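Local atomic coordinates of hypothetical protein (Nostoc punctiforme, PDB entry 2O62), a protein that is of unknown function but pairs two calycin-like beta domains, the second related to a factor required for ATP synthase biogenesis. Residues R103-L117 against L215-V227. Numbering follows the deposited sequence.
Sequences RRLRLVQLFDRNGHL and LPDGASATSPLKV. With GOL (glycerol), chain J.
Two calycin-like beta domains meet face to face here: strand 103-111 of the first sheet packs on strand 219-224 of the second domain's barrel, the axes 8.8 Å apart and running nearly the same way (27°). At one end Arg103 grips Asp217 end-on in a salt bridge, NH1 to OD1 at 2.9 Å and NH2 to OD2 at 2.7 Å. Both oxygens lie close to the guanidinium plane, yet the carboxylate is turned 32° from it, and OD2 is met from above its own plane. Bends at chi2 and chi3 bring NH2 back alongside the strand, where it also bonds to Arg104 O; NE and NH1 bond to Glu125 O and Ala133 O, and Asp217 OD1 accepts from Arg135 N. With an alanine in place of Arg103, the buried Asp217 carboxylate would probably lose its two-point charged partner. Inward lie apolar contacts: Leu105 CD2 on Ala219 CB, Leu107 CD2 on Ala221 CB, and Leu107 CD1 tip to tip with Leu215 CD1 at 3.6 Å. Ser223 OG then donates to Gln109 OE1 (2.6 Å) from above the amide carbonyl plane, while Gln109 NE2 makes a weak bond to Thr222 O; together they probably set which way round the amide sits. Phe111 CZ touches Pro224 CD at 3.8 Å, their side chains crossing at about a right angle. Beyond, Val227 N bonds to Gly115 O (2.8 Å) and Lys226 NZ to Asn114 O, tying the type I turn 112-115 to the loop after strand 219-224. Leu117 N donates to O1 of a glycerol, probably from the crystallisation liquor, at 3.0 Å and nearly straight (171°); Gln211 OE1 also bonds to it. Salt bridge, leucine-alanine contacts, amide-hydroxyl pair and backbone-directed bonds thus follow one another, consistent with a fixed orientation of the two domains.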
ATOM      1  N   ARG A 103      15.159   0.562  -0.366  1.00 20.86           N
ATOM      2  CA  ARG A 103      14.054  -0.097  -1.043  1.00 19.66           C
ATOM      3  C   ARG A 103      12.825   0.772  -1.091  1.00 20.47           C
ATOM      4  O   ARG A 103      12.561   1.551  -0.168  1.00 20.02           O
ATOM      5  CB  ARG A 103      13.648  -1.383  -0.293  1.00 21.32           C
ATOM      6  CG  ARG A 103      14.625  -2.544  -0.433  1.00 20.25           C
ATOM      7  CD  ARG A 103      14.674  -3.221  -1.800  1.00 22.05           C
ATOM      8  NE  ARG A 103      13.342  -3.253  -2.392  1.00 22.10           N
ATOM      9  CZ  ARG A 103      12.421  -4.174  -2.148  1.00 21.38           C
ATOM     10  NH1 ARG A 103      12.731  -5.251  -1.447  1.00 21.04           N
ATOM     11  NH2 ARG A 103      11.204  -4.028  -2.668  1.00 21.26           N
ATOM     12  N   ARG A 104      12.061   0.610  -2.166  1.00 20.29           N
ATOM     13  CA  ARG A 104      10.649   0.978  -2.173  1.00 20.85           C
ATOM     14  C   ARG A 104       9.861  -0.253  -2.555  1.00 21.11           C
ATOM     15  O   ARG A 104      10.347  -1.124  -3.310  1.00 20.81           O
ATOM     16  CB  ARG A 104      10.312   2.132  -3.101  1.00 20.68           C
ATOM     17  CG  ARG A 104      11.215   3.313  -2.970  1.00 22.59           C
ATOM     18  CD  ARG A 104      10.593   4.570  -3.519  1.00 22.54           C
ATOM     19  NE  ARG A 104      10.388   4.511  -4.948  1.00 21.58           N
ATOM     20  CZ  ARG A 104       9.908   5.492  -5.702  1.00 24.82           C
ATOM     21  NH1 ARG A 104       9.587   6.654  -5.165  1.00 23.56           N
ATOM     22  NH2 ARG A 104       9.761   5.321  -7.010  1.00 25.08           N
ATOM     23  N   LEU A 105       8.658  -0.350  -2.008  1.00 20.86           N
ATOM     24  CA  LEU A 105       7.699  -1.360  -2.426  1.00 21.00           C
ATOM     25  C   LEU A 105       6.425  -0.626  -2.663  1.00 20.83           C
ATOM     26  O   LEU A 105       5.869  -0.031  -1.712  1.00 20.30           O
ATOM     27  CB  LEU A 105       7.431  -2.433  -1.367  1.00 21.73           C
ATOM     28  CG  LEU A 105       6.236  -3.262  -1.917  1.00 27.08           C
ATOM     29  CD1 LEU A 105       6.776  -4.447  -2.748  1.00 27.81           C
ATOM     30  CD2 LEU A 105       5.206  -3.675  -1.012  1.00 27.36           C
ATOM     31  N   ARG A 106       5.967  -0.652  -3.915  1.00 21.14           N
ATOM     32  CA  ARG A 106       4.815   0.147  -4.305  1.00 21.12           C
ATOM     33  C   ARG A 106       3.774  -0.795  -4.874  1.00 22.16           C
ATOM     34  O   ARG A 106       4.089  -1.610  -5.744  1.00 22.86           O
ATOM     35  CB  ARG A 106       5.172   1.213  -5.296  1.00 21.53           C
ATOM     36  CG  ARG A 106       6.325   1.983  -4.849  1.00 21.94           C
ATOM     37  CD  ARG A 106       6.572   3.248  -5.647  1.00 23.03           C
ATOM     38  NE  ARG A 106       7.254   3.044  -6.916  1.00 22.16           N
ATOM     39  CZ  ARG A 106       6.810   3.465  -8.102  1.00 23.07           C
ATOM     40  NH1 ARG A 106       5.626   4.050  -8.239  1.00 23.86           N
ATOM     41  NH2 ARG A 106       7.573   3.338  -9.176  1.00 21.05           N
ATOM     42  N   LEU A 107       2.575  -0.733  -4.323  1.00 21.02           N
ATOM     43  CA  LEU A 107       1.521  -1.639  -4.716  1.00 21.25           C
ATOM     44  C   LEU A 107       0.333  -0.859  -5.261  1.00 20.41           C
ATOM     45  O   LEU A 107      -0.246  -0.038  -4.564  1.00 19.83           O
ATOM     46  CB  LEU A 107       1.111  -2.544  -3.531  1.00 20.84           C
ATOM     47  CG  LEU A 107       0.262  -3.802  -3.836  1.00 26.12           C
ATOM     48  CD1 LEU A 107       0.570  -4.912  -2.879  1.00 30.54           C
ATOM     49  CD2 LEU A 107      -1.196  -3.496  -3.720  1.00 27.97           C
ATOM     50  N   VAL A 108      -0.035  -1.148  -6.506  1.00 20.34           N
ATOM     51  CA  VAL A 108      -1.217  -0.631  -7.139  1.00 20.21           C
ATOM     52  C   VAL A 108      -2.339  -1.692  -7.203  1.00 19.84           C
ATOM     53  O   VAL A 108      -2.115  -2.850  -7.610  1.00 19.86           O
ATOM     54  CB  VAL A 108      -0.911  -0.172  -8.577  1.00 21.40           C
ATOM     55  CG1 VAL A 108      -2.091   0.495  -9.183  1.00 22.62           C
ATOM     56  CG2 VAL A 108       0.277   0.742  -8.588  1.00 21.86           C
ATOM     57  N   GLN A 109      -3.524  -1.286  -6.761  1.00 19.66           N
ATOM     58  CA  GLN A 109      -4.746  -2.055  -6.916  1.00 19.59           C
ATOM     59  C   GLN A 109      -5.655  -1.418  -7.930  1.00 19.74           C
ATOM     60  O   GLN A 109      -5.793  -0.183  -7.967  1.00 18.90           O
ATOM     61  CB  GLN A 109      -5.514  -2.163  -5.586  1.00 20.64           C
ATOM     62  CG  GLN A 109      -4.728  -2.819  -4.436  1.00 21.65           C
ATOM     63  CD  GLN A 109      -5.586  -3.225  -3.255  1.00 22.44           C
ATOM     64  OE1 GLN A 109      -6.729  -3.699  -3.420  1.00 26.55           O
ATOM     65  NE2 GLN A 109      -5.021  -3.100  -2.059  1.00 23.88           N
ATOM     66  N   LEU A 110      -6.299  -2.262  -8.725  1.00 20.04           N
ATOM     67  CA  LEU A 110      -7.131  -1.855  -9.846  1.00 19.64           C
ATOM     68  C   LEU A 110      -8.431  -2.632  -9.784  1.00 19.85           C
ATOM     69  O   LEU A 110      -8.418  -3.866  -9.731  1.00 20.40           O
ATOM     70  CB  LEU A 110      -6.424  -2.125 -11.168  1.00 21.26           C
ATOM     71  CG  LEU A 110      -5.079  -1.441 -11.362  1.00 22.93           C
ATOM     72  CD1 LEU A 110      -4.447  -1.962 -12.612  1.00 26.65           C
ATOM     73  CD2 LEU A 110      -5.214   0.094 -11.449  1.00 22.04           C
ATOM     74  N   PHE A 111      -9.548  -1.903  -9.723  1.00 18.66           N
ATOM     75  CA  PHE A 111     -10.885  -2.478  -9.670  1.00 18.12           C
ATOM     76  C   PHE A 111     -11.622  -2.218 -10.966  1.00 18.80           C
ATOM     77  O   PHE A 111     -11.431  -1.174 -11.616  1.00 18.40           O
ATOM     78  CB  PHE A 111     -11.690  -1.916  -8.464  1.00 18.08           C
ATOM     79  CG  PHE A 111     -11.123  -2.341  -7.114  1.00 18.49           C
ATOM     80  CD1 PHE A 111      -9.927  -1.825  -6.649  1.00 19.59           C
ATOM     81  CD2 PHE A 111     -11.775  -3.314  -6.345  1.00 19.50           C
ATOM     82  CE1 PHE A 111      -9.383  -2.211  -5.424  1.00 19.43           C
ATOM     83  CE2 PHE A 111     -11.216  -3.704  -5.123  1.00 19.16           C
ATOM     84  CZ  PHE A 111     -10.023  -3.151  -4.680  1.00 20.74           C
ATOM     85  N   ASP A 112     -12.505  -3.137 -11.293  1.00 18.88           N
ATOM     86  CA  ASP A 112     -13.304  -3.051 -12.498  1.00 19.95           C
ATOM     87  C   ASP A 112     -14.580  -2.245 -12.317  1.00 20.16           C
ATOM     88  O   ASP A 112     -14.807  -1.626 -11.282  1.00 19.82           O
ATOM     89  CB  ASP A 112     -13.549  -4.461 -13.069  1.00 20.25           C
ATOM     90  CG  ASP A 112     -14.483  -5.302 -12.247  1.00 21.47           C
ATOM     91  OD1 ASP A 112     -15.308  -4.739 -11.528  1.00 20.82           O
ATOM     92  OD2 ASP A 112     -14.380  -6.547 -12.361  1.00 22.73           O
ATOM     93  N   ARG A 113     -15.414  -2.225 -13.341  1.00 21.86           N
ATOM     94  CA  ARG A 113     -16.622  -1.417 -13.291  1.00 22.95           C
ATOM     95  C   ARG A 113     -17.691  -1.956 -12.364  1.00 22.74           C
ATOM     96  O   ARG A 113     -18.597  -1.214 -12.013  1.00 24.05           O
ATOM     97  CB  ARG A 113     -17.188  -1.231 -14.695  1.00 23.38           C
ATOM     98  CG  ARG A 113     -16.257  -0.440 -15.556  1.00 24.56           C
ATOM     99  CD  ARG A 113     -16.820  -0.229 -16.915  1.00 25.47           C
ATOM    100  NE  ARG A 113     -15.751   0.172 -17.802  1.00 22.09           N
ATOM    101  CZ  ARG A 113     -15.271   1.406 -17.872  1.00 22.67           C
ATOM    102  NH1 ARG A 113     -15.760   2.376 -17.102  1.00 23.04           N
ATOM    103  NH2 ARG A 113     -14.292   1.666 -18.690  1.00 18.20           N
ATOM    104  N   ASN A 114     -17.604  -3.236 -12.019  1.00 22.83           N
ATOM    105  CA  ASN A 114     -18.541  -3.864 -11.097  1.00 23.51           C
ATOM    106  C   ASN A 114     -18.023  -3.817  -9.668  1.00 22.76           C
ATOM    107  O   ASN A 114     -18.598  -4.431  -8.752  1.00 22.57           O
ATOM    108  CB  ASN A 114     -18.807  -5.304 -11.504  1.00 24.62           C
ATOM    109  CG  ASN A 114     -19.378  -5.426 -12.909  1.00 28.18           C
ATOM    110  OD1 ASN A 114     -18.862  -6.187 -13.734  1.00 36.08           O
ATOM    111  ND2 ASN A 114     -20.417  -4.667 -13.201  1.00 30.55           N
ATOM    112  N   GLY A 115     -16.948  -3.072  -9.468  1.00 21.60           N
ATOM    113  CA  GLY A 115     -16.378  -2.907  -8.155  1.00 21.28           C
ATOM    114  C   GLY A 115     -15.615  -4.103  -7.624  1.00 21.69           C
ATOM    115  O   GLY A 115     -15.451  -4.181  -6.416  1.00 22.36           O
ATOM    116  N   HIS A 116     -15.077  -4.974  -8.499  1.00 20.99           N
ATOM    117  CA  HIS A 116     -14.283  -6.120  -8.081  1.00 21.08           C
ATOM    118  C   HIS A 116     -12.814  -5.929  -8.435  1.00 20.62           C
ATOM    119  O   HIS A 116     -12.495  -5.349  -9.463  1.00 21.02           O
ATOM    120  CB  HIS A 116     -14.781  -7.383  -8.765  1.00 22.14           C
ATOM    121  CG  HIS A 116     -16.168  -7.763  -8.389  1.00 22.65           C
ATOM    122  ND1 HIS A 116     -17.151  -7.993  -9.322  1.00 25.31           N
ATOM    123  CD2 HIS A 116     -16.748  -7.928  -7.184  1.00 25.65           C
ATOM    124  CE1 HIS A 116     -18.274  -8.320  -8.708  1.00 26.38           C
ATOM    125  NE2 HIS A 116     -18.058  -8.280  -7.407  1.00 26.90           N
ATOM    126  N   LEU A 117     -11.911  -6.441  -7.598  1.00 20.47           N
ATOM    127  CA  LEU A 117     -10.484  -6.372  -7.890  1.00 20.53           C
ATOM    128  C   LEU A 117     -10.189  -7.068  -9.226  1.00 21.01           C
ATOM    129  O   LEU A 117     -10.618  -8.199  -9.466  1.00 21.03           O
ATOM    130  CB  LEU A 117      -9.651  -6.966  -6.757  1.00 21.07           C
ATOM    131  CG  LEU A 117      -8.127  -6.902  -6.891  1.00 21.42           C
ATOM    132  CD1 LEU A 117      -7.623  -5.513  -6.748  1.00 21.05           C
ATOM    133  CD2 LEU A 117      -7.521  -7.746  -5.812  1.00 22.81           C
ATOM    134  N   LEU A 215       1.676 -11.824  -1.302  1.00 20.46           N
ATOM    135  CA  LEU A 215       2.463 -11.611  -2.491  1.00 19.71           C
ATOM    136  C   LEU A 215       3.958 -11.750  -2.281  1.00 19.39           C
ATOM    137  O   LEU A 215       4.448 -11.935  -1.137  1.00 17.84           O
ATOM    138  CB  LEU A 215       2.160 -10.192  -3.007  1.00 20.75           C
ATOM    139  CG  LEU A 215       0.744  -9.946  -3.557  1.00 21.43           C
ATOM    140  CD1 LEU A 215       0.439  -8.441  -3.600  1.00 24.18           C
ATOM    141  CD2 LEU A 215       0.572 -10.619  -4.925  1.00 24.00           C
ATOM    142  N   PRO A 216       4.720 -11.674  -3.390  1.00 19.32           N
ATOM    143  CA  PRO A 216       6.157 -11.582  -3.240  1.00 19.22           C
ATOM    144  C   PRO A 216       6.675 -10.370  -2.410  1.00 19.26           C
ATOM    145  O   PRO A 216       5.972  -9.345  -2.186  1.00 20.31           O
ATOM    146  CB  PRO A 216       6.644 -11.450  -4.687  1.00 19.68           C
ATOM    147  CG  PRO A 216       5.572 -12.064  -5.518  1.00 19.80           C
ATOM    148  CD  PRO A 216       4.317 -11.721  -4.823  1.00 18.64           C
ATOM    149  N   ASP A 217       7.924 -10.507  -1.981  1.00 19.13           N
ATOM    150  CA  ASP A 217       8.656  -9.426  -1.317  1.00 18.86           C
ATOM    151  C   ASP A 217       7.999  -8.988  -0.004  1.00 19.14           C
ATOM    152  O   ASP A 217       8.035  -7.806   0.358  1.00 19.30           O
ATOM    153  CB  ASP A 217       8.782  -8.232  -2.255  1.00 19.45           C
ATOM    154  CG  ASP A 217       9.819  -7.193  -1.766  1.00 22.25           C
ATOM    155  OD1 ASP A 217      10.933  -7.580  -1.295  1.00 21.87           O
ATOM    156  OD2 ASP A 217       9.524  -5.971  -1.803  1.00 28.07           O
ATOM    157  N   GLY A 218       7.353  -9.947   0.651  1.00 19.12           N
ATOM    158  CA  GLY A 218       6.667  -9.747   1.944  1.00 19.26           C
ATOM    159  C   GLY A 218       5.456  -8.831   1.858  1.00 19.71           C
ATOM    160  O   GLY A 218       4.943  -8.358   2.875  1.00 19.54           O
ATOM    161  N   ALA A 219       4.930  -8.650   0.632  1.00 20.13           N
ATOM    162  CA  ALA A 219       3.796  -7.770   0.376  1.00 19.71           C
ATOM    163  C   ALA A 219       2.438  -8.439   0.561  1.00 19.32           C
ATOM    164  O   ALA A 219       2.266  -9.642   0.332  1.00 18.41           O
ATOM    165  CB  ALA A 219       3.885  -7.211  -1.003  1.00 20.71           C
ATOM    166  N   SER A 220       1.457  -7.651   0.964  1.00 20.05           N
ATOM    167  CA  SER A 220       0.093  -8.089   0.980  1.00 20.09           C
ATOM    168  C   SER A 220      -0.803  -6.993   0.432  1.00 20.65           C
ATOM    169  O   SER A 220      -0.468  -5.796   0.497  1.00 20.45           O
ATOM    170  CB  SER A 220      -0.345  -8.515   2.395  1.00 21.34           C
ATOM    171  OG  SER A 220      -0.187  -7.478   3.323  1.00 19.95           O
ATOM    172  N   ALA A 221      -1.914  -7.406  -0.145  1.00 20.57           N
ATOM    173  CA  ALA A 221      -2.934  -6.466  -0.566  1.00 20.98           C
ATOM    174  C   ALA A 221      -4.269  -6.847   0.075  1.00 21.20           C
ATOM    175  O   ALA A 221      -4.704  -7.986  -0.038  1.00 20.76           O
ATOM    176  CB  ALA A 221      -3.071  -6.500  -2.057  1.00 23.17           C
ATOM    177  N   THR A 222      -4.947  -5.892   0.699  1.00 21.87           N
ATOM    178  CA  THR A 222      -6.283  -6.131   1.264  1.00 22.13           C
ATOM    179  C   THR A 222      -7.295  -5.309   0.458  1.00 22.70           C
ATOM    180  O   THR A 222      -7.140  -4.101   0.320  1.00 24.39           O
ATOM    181  CB  THR A 222      -6.318  -5.812   2.795  1.00 22.92           C
ATOM    182  OG1 THR A 222      -5.396  -6.686   3.453  1.00 23.80           O
ATOM    183  CG2 THR A 222      -7.698  -6.017   3.383  1.00 24.46           C
ATOM    184  N   SER A 223      -8.278  -5.997  -0.105  1.00 22.31           N
ATOM    185  CA  SER A 223      -9.212  -5.462  -1.076  1.00 22.71           C
ATOM    186  C   SER A 223     -10.649  -5.686  -0.635  1.00 22.64           C
ATOM    187  O   SER A 223     -10.993  -6.810  -0.260  1.00 23.59           O
ATOM    188  CB  SER A 223      -9.078  -6.147  -2.427  1.00 22.29           C
ATOM    189  OG  SER A 223      -7.730  -6.027  -2.901  1.00 23.07           O
ATOM    190  N   PRO A 224     -11.505  -4.642  -0.763  1.00 23.34           N
ATOM    191  CA  PRO A 224     -12.951  -4.854  -0.619  1.00 23.55           C
ATOM    192  C   PRO A 224     -13.449  -6.018  -1.495  1.00 22.77           C
ATOM    193  O   PRO A 224     -13.000  -6.165  -2.608  1.00 23.02           O
ATOM    194  CB  PRO A 224     -13.545  -3.514  -1.095  1.00 24.11           C
ATOM    195  CG  PRO A 224     -12.438  -2.519  -0.979  1.00 25.53           C
ATOM    196  CD  PRO A 224     -11.174  -3.242  -1.091  1.00 23.83           C
ATOM    197  N   LEU A 225     -14.339  -6.868  -0.994  1.00 23.25           N
ATOM    198  CA  LEU A 225     -14.911  -7.898  -1.849  1.00 23.03           C
ATOM    199  C   LEU A 225     -15.732  -7.280  -2.989  1.00 23.00           C
ATOM    200  O   LEU A 225     -15.819  -7.845  -4.073  1.00 22.10           O
ATOM    201  CB  LEU A 225     -15.783  -8.865  -1.040  1.00 22.74           C
ATOM    202  CG  LEU A 225     -14.968  -9.715  -0.046  1.00 24.49           C
ATOM    203  CD1 LEU A 225     -15.886 -10.541   0.879  1.00 24.04           C
ATOM    204  CD2 LEU A 225     -13.946 -10.602  -0.779  1.00 25.27           C
ATOM    205  N   LYS A 226     -16.376  -6.151  -2.719  1.00 24.25           N
ATOM    206  CA  LYS A 226     -17.107  -5.424  -3.756  1.00 25.69           C
ATOM    207  C   LYS A 226     -17.218  -4.012  -3.322  1.00 24.53           C
ATOM    208  O   LYS A 226     -17.649  -3.746  -2.207  1.00 24.88           O
ATOM    209  CB  LYS A 226     -18.517  -5.948  -3.989  1.00 26.69           C
ATOM    210  CG  LYS A 226     -19.230  -5.279  -5.242  1.00 27.32           C
ATOM    211  CD  LYS A 226     -20.524  -5.943  -5.645  1.00 29.68           C
ATOM    212  CE  LYS A 226     -20.968  -5.616  -7.103  1.00 32.58           C
ATOM    213  NZ  LYS A 226     -21.103  -4.169  -7.322  1.00 34.88           N
ATOM    214  N   VAL A 227     -16.837  -3.107  -4.196  1.00 23.92           N
ATOM    215  CA  VAL A 227     -17.064  -1.706  -3.965  1.00 24.82           C
ATOM    216  C   VAL A 227     -18.558  -1.423  -4.097  1.00 25.74           C
ATOM    217  O   VAL A 227     -19.136  -1.650  -5.148  1.00 24.93           O
ATOM    218  CB  VAL A 227     -16.251  -0.867  -4.955  1.00 24.38           C
ATOM    219  CG1 VAL A 227     -16.551   0.592  -4.781  1.00 25.90           C
ATOM    220  CG2 VAL A 227     -14.813  -1.136  -4.767  1.00 26.20           C
TER
HETATM  221  C1  GOL J 277     -12.708  -8.732  -5.680  1.00 37.10           C
HETATM  222  O1  GOL J 277     -12.675  -7.553  -4.921  1.00 24.56           O
HETATM  223  C2  GOL J 277     -12.560 -10.011  -4.878  1.00 40.24           C
HETATM  224  O2  GOL J 277     -11.566 -10.814  -5.482  1.00 44.95           O
HETATM  225  C3  GOL J 277     -13.859 -10.809  -4.969  1.00 44.13           C
HETATM  226  O3  GOL J 277     -14.975  -9.977  -4.718  1.00 45.73           O